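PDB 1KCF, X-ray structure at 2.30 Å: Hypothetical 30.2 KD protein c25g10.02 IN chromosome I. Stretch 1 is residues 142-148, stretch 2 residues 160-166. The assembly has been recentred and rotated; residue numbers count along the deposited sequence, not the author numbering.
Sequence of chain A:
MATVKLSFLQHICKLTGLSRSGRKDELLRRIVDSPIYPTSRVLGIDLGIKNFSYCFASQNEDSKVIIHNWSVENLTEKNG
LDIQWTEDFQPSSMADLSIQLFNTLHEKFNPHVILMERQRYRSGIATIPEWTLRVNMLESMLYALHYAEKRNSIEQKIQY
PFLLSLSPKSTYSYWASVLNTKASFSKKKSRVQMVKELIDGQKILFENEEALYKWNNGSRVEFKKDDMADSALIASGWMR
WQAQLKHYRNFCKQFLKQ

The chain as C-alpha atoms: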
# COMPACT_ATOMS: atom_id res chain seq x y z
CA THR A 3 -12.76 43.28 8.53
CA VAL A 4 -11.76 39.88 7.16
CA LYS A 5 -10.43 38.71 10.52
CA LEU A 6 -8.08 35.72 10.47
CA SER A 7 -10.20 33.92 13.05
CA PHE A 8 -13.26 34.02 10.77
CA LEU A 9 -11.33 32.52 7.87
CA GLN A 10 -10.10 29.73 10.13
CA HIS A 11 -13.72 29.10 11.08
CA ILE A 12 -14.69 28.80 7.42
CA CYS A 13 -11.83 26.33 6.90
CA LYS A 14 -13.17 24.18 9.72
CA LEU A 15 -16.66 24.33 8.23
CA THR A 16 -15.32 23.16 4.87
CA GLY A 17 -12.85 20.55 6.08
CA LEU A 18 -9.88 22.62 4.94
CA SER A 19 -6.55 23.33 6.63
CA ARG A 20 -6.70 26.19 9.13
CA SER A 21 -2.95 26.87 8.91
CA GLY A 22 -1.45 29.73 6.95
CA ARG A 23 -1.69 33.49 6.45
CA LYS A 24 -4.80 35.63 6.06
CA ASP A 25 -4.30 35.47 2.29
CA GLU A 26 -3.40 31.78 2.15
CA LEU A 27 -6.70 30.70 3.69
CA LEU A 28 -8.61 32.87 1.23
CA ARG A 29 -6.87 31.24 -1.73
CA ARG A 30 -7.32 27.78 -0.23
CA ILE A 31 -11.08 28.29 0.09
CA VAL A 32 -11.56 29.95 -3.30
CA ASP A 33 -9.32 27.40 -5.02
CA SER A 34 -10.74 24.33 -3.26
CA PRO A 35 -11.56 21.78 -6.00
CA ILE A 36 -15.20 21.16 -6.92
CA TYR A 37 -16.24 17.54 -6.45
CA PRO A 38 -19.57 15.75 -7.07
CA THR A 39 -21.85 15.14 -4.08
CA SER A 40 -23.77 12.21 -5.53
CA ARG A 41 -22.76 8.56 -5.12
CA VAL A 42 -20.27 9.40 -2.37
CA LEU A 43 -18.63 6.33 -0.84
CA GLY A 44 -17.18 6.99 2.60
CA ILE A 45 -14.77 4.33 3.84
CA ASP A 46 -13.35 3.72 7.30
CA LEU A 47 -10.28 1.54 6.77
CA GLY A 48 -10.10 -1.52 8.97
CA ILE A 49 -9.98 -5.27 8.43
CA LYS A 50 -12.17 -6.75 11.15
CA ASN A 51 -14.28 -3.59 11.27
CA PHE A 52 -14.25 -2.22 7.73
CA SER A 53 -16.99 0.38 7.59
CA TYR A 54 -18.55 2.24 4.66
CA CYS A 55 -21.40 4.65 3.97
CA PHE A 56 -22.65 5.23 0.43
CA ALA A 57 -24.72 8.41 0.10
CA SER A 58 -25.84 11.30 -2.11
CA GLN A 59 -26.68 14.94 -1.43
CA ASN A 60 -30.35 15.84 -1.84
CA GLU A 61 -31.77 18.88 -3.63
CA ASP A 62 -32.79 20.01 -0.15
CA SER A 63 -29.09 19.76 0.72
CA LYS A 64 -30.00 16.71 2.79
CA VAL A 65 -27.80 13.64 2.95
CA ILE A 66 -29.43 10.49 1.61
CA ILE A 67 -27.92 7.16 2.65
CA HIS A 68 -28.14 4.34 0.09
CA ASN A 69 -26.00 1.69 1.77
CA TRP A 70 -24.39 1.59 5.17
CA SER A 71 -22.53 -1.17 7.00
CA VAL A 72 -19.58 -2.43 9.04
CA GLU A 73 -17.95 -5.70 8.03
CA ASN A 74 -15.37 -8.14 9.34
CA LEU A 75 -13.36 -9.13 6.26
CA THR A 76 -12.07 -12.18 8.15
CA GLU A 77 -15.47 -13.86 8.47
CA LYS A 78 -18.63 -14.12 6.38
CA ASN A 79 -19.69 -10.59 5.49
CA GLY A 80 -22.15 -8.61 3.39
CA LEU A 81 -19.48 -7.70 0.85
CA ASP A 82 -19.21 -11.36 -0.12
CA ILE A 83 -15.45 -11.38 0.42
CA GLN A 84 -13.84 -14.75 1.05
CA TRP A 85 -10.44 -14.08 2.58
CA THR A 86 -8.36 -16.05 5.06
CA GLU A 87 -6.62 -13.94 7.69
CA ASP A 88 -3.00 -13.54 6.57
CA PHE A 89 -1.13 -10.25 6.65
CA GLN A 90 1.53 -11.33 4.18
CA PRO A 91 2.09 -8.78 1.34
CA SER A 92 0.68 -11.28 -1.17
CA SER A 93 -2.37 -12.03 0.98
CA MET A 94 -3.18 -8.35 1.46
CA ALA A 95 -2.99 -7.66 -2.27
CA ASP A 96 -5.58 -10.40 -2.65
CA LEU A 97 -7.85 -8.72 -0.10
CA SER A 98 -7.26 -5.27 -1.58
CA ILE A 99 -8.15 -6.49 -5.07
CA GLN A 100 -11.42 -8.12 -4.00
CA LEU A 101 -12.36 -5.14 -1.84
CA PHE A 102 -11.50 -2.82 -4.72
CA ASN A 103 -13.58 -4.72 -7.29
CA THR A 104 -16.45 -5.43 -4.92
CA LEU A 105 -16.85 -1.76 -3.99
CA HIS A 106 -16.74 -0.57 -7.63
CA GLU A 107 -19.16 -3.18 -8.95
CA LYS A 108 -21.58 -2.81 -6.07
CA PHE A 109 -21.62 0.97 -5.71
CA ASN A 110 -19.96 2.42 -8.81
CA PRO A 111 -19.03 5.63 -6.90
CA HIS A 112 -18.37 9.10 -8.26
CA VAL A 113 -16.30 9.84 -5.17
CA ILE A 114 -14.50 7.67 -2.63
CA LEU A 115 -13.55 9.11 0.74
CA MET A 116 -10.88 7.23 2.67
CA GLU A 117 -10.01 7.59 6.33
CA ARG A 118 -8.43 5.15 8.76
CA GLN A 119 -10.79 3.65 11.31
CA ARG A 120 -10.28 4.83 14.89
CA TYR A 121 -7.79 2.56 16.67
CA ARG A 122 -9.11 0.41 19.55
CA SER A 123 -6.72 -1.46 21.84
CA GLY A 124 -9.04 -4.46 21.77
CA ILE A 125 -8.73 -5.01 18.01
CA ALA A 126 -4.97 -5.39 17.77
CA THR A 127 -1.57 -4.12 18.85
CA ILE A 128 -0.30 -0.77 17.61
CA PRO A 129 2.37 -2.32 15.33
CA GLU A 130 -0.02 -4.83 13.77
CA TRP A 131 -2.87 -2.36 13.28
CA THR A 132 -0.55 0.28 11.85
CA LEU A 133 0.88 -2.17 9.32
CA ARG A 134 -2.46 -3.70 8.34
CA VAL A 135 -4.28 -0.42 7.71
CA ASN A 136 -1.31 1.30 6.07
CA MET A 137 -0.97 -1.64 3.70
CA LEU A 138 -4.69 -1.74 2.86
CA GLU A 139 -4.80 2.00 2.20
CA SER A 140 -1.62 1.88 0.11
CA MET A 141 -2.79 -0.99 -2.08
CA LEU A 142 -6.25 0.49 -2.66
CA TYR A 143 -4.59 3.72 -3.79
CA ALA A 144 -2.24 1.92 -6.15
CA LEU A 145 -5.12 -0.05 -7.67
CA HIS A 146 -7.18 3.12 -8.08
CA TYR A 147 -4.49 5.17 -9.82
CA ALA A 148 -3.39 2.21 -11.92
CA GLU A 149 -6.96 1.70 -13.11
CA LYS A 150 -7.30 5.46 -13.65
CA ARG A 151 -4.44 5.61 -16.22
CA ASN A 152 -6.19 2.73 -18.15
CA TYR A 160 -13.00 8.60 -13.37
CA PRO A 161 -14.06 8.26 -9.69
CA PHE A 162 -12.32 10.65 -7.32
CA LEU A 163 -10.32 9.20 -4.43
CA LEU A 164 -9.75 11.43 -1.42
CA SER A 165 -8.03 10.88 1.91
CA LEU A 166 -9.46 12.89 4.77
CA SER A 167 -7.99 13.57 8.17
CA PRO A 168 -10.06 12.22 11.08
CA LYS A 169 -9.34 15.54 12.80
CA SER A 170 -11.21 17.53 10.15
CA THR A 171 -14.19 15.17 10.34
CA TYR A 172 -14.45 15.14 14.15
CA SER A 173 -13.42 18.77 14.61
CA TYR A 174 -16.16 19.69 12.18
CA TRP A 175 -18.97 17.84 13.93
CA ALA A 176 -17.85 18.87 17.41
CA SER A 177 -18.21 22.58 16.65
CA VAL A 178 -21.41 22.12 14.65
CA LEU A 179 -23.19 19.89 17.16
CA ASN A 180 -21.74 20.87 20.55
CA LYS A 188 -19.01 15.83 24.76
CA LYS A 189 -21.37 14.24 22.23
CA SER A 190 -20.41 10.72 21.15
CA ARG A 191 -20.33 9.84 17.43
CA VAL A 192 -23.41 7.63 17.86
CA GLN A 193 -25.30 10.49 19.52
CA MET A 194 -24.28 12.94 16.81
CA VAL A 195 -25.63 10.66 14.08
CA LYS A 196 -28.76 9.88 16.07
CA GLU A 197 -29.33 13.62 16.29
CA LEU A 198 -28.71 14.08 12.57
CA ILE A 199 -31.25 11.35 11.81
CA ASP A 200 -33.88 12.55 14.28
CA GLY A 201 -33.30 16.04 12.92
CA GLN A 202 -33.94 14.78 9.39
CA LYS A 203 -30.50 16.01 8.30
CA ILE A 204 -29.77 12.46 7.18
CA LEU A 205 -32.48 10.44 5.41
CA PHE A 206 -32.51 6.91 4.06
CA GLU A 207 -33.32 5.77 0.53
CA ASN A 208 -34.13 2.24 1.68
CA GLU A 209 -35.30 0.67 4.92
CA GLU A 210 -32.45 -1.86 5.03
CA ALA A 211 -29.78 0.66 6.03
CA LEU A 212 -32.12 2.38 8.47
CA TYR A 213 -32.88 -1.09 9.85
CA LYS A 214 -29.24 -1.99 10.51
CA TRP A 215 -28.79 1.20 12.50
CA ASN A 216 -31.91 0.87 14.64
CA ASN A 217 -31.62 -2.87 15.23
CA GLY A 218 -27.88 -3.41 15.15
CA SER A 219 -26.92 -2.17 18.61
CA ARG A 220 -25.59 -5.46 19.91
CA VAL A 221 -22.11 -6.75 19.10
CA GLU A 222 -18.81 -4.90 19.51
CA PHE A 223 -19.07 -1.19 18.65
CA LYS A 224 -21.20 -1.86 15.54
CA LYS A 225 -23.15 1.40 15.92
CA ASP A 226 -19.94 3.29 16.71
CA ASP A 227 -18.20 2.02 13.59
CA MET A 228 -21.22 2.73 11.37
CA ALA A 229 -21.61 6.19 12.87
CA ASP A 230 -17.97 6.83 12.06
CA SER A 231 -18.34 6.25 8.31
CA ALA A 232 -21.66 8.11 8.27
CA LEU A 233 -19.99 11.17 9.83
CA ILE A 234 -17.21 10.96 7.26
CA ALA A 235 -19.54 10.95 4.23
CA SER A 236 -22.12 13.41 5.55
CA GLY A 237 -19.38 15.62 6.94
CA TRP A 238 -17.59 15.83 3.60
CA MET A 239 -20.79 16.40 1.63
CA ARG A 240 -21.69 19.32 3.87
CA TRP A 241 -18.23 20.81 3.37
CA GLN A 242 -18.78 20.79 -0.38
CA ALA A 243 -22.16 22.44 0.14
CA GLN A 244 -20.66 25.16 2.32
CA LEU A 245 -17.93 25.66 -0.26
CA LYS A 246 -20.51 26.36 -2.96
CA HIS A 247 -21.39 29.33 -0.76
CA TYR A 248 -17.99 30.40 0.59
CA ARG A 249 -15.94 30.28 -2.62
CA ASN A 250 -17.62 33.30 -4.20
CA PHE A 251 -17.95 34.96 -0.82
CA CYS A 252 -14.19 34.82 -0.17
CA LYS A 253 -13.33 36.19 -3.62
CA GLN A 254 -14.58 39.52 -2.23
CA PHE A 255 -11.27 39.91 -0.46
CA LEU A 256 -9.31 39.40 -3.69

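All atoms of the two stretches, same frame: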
# COMPACT_ATOMS: atom_id res chain seq x y z
N LEU A 142 -5.03 -0.04 -2.07
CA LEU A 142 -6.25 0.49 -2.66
C LEU A 142 -5.93 1.70 -3.53
O LEU A 142 -6.50 1.87 -4.60
CB LEU A 142 -7.26 0.87 -1.58
CG LEU A 142 -7.92 -0.29 -0.83
CD1 LEU A 142 -8.89 0.26 0.20
CD2 LEU A 142 -8.67 -1.19 -1.82
N TYR A 143 -5.00 2.53 -3.06
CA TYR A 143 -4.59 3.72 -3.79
C TYR A 143 -3.87 3.35 -5.09
O TYR A 143 -4.11 3.94 -6.15
CB TYR A 143 -3.67 4.58 -2.92
CG TYR A 143 -4.32 5.85 -2.42
CD1 TYR A 143 -4.33 7.00 -3.21
CD2 TYR A 143 -4.98 5.88 -1.19
CE1 TYR A 143 -4.98 8.15 -2.78
CE2 TYR A 143 -5.63 7.02 -0.75
CZ TYR A 143 -5.63 8.15 -1.55
OH TYR A 143 -6.29 9.28 -1.12
N ALA A 144 -2.98 2.37 -4.99
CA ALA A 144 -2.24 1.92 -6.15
C ALA A 144 -3.22 1.38 -7.19
O ALA A 144 -3.16 1.74 -8.37
CB ALA A 144 -1.24 0.84 -5.76
N LEU A 145 -4.14 0.52 -6.75
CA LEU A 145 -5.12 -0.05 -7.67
C LEU A 145 -5.97 1.03 -8.33
O LEU A 145 -6.26 0.97 -9.53
CB LEU A 145 -6.02 -1.05 -6.94
CG LEU A 145 -5.35 -2.34 -6.47
CD1 LEU A 145 -6.38 -3.26 -5.84
CD2 LEU A 145 -4.67 -3.02 -7.64
N HIS A 146 -6.36 2.04 -7.56
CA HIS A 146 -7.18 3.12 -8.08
C HIS A 146 -6.46 3.92 -9.16
O HIS A 146 -6.98 4.11 -10.26
CB HIS A 146 -7.62 4.04 -6.94
CG HIS A 146 -8.30 5.30 -7.39
ND1 HIS A 146 -7.61 6.45 -7.71
CD2 HIS A 146 -9.61 5.57 -7.59
CE1 HIS A 146 -8.46 7.38 -8.08
NE2 HIS A 146 -9.69 6.88 -8.02
N TYR A 147 -5.25 4.39 -8.85
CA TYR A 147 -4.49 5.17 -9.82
C TYR A 147 -3.99 4.36 -11.00
O TYR A 147 -3.76 4.91 -12.07
CB TYR A 147 -3.33 5.89 -9.13
CG TYR A 147 -3.78 7.17 -8.48
CD1 TYR A 147 -4.20 7.19 -7.15
CD2 TYR A 147 -3.86 8.36 -9.21
CE1 TYR A 147 -4.69 8.36 -6.57
CE2 TYR A 147 -4.35 9.53 -8.64
CZ TYR A 147 -4.77 9.52 -7.32
OH TYR A 147 -5.26 10.67 -6.75
N ALA A 148 -3.83 3.06 -10.82
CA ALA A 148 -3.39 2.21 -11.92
C ALA A 148 -4.57 2.10 -12.88
O ALA A 148 -4.41 2.26 -14.09
CB ALA A 148 -3.00 0.83 -11.40
N TYR A 160 -13.83 9.38 -14.29
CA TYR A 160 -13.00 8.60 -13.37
C TYR A 160 -13.29 9.00 -11.94
O TYR A 160 -13.12 10.16 -11.56
CB TYR A 160 -11.52 8.82 -13.69
N PRO A 161 -13.73 8.04 -11.11
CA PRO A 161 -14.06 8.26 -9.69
C PRO A 161 -12.95 8.99 -8.95
O PRO A 161 -11.77 8.69 -9.14
CB PRO A 161 -14.26 6.85 -9.16
CG PRO A 161 -14.80 6.13 -10.35
CD PRO A 161 -13.91 6.62 -11.46
N PHE A 162 -13.32 9.94 -8.10
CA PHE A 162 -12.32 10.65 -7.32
C PHE A 162 -12.00 9.82 -6.08
O PHE A 162 -12.87 9.12 -5.55
CB PHE A 162 -12.83 12.02 -6.86
CG PHE A 162 -13.04 13.00 -7.97
CD1 PHE A 162 -14.25 13.04 -8.66
CD2 PHE A 162 -12.04 13.90 -8.31
CE1 PHE A 162 -14.45 13.97 -9.68
CE2 PHE A 162 -12.24 14.84 -9.33
CZ PHE A 162 -13.44 14.87 -10.02
N LEU A 163 -10.76 9.91 -5.62
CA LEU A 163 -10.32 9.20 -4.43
C LEU A 163 -9.74 10.28 -3.54
O LEU A 163 -8.85 11.01 -3.96
CB LEU A 163 -9.25 8.17 -4.77
CG LEU A 163 -8.64 7.38 -3.60
CD1 LEU A 163 -9.75 6.68 -2.81
CD2 LEU A 163 -7.64 6.37 -4.12
N LEU A 164 -10.24 10.40 -2.32
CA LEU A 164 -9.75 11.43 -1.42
C LEU A 164 -9.49 10.90 -0.01
O LEU A 164 -10.30 10.15 0.55
CB LEU A 164 -10.76 12.58 -1.35
CG LEU A 164 -11.24 13.19 -2.67
CD1 LEU A 164 -12.43 14.09 -2.40
CD2 LEU A 164 -10.11 13.98 -3.34
N SER A 165 -8.35 11.28 0.55
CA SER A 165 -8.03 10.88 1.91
C SER A 165 -8.37 12.08 2.77
O SER A 165 -8.03 13.22 2.44
CB SER A 165 -6.54 10.54 2.06
OG SER A 165 -6.23 9.35 1.37
N LEU A 166 -9.07 11.83 3.87
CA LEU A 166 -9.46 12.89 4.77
C LEU A 166 -8.81 12.64 6.11
O LEU A 166 -8.50 11.50 6.47
CB LEU A 166 -10.98 12.92 4.93
CG LEU A 166 -11.80 12.86 3.64
CD1 LEU A 166 -13.28 12.87 3.98
CD2 LEU A 166 -11.44 14.04 2.73
O HOH W 1 -6.11 11.43 -4.54

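A helix that packs across a strand can tie itself down with polar groups at the tips of its aromatic side chains while the faces of the same rings receive the strand's aliphatic groups. The contact between helix 142-148 and strand 162-165 illustrates the principle. The two segments run roughly antiparallel, at 153°, and their axes approach to 10.0 Å, a gap that long side chains must bridge.

Two direct hydrogen bonds span it. Y143 OH and S165 OG lie 2.5 Å apart, a very short bond in which either hydroxyl could be the donor. At the other, H146 NE2 donates to the backbone carbonyl P161 O at 3.0 Å, with an N-H...acceptor angle of 160°. Because a carbonyl oxygen can only accept, NE2 must carry the proton, and the angle shows it well aimed at an acceptor just before the strand begins. Both polar partners sit at the edges of their rings, near the ring planes, so the faces remain free for packing. A third link is indirect: one water lies 2.5 Å from Y147 OH and donates to L163 O at 2.8 Å, joining the last tyrosine of the helical segment to the strand backbone.

L163 fills the space between these anchors. Its CA-to-CB bond points toward the helix, and L163 CB lies 3.5 Å from the centroid of the H146 ring, 14° off the normal. Farther along the same side chain, L163 CD2 sits 3.5 Å from the centroid of the Y143 ring, 13° off its normal. One leucine thus makes CH-pi contacts with two rings a single helical turn apart. Y147 CE1 adds a looser apolar contact, 4.3 Å from L163 CD2. The alternation of the strand completes the pattern: L163 and S165 point toward the helix, whereas F162 and L164 point away and contribute almost no buried area.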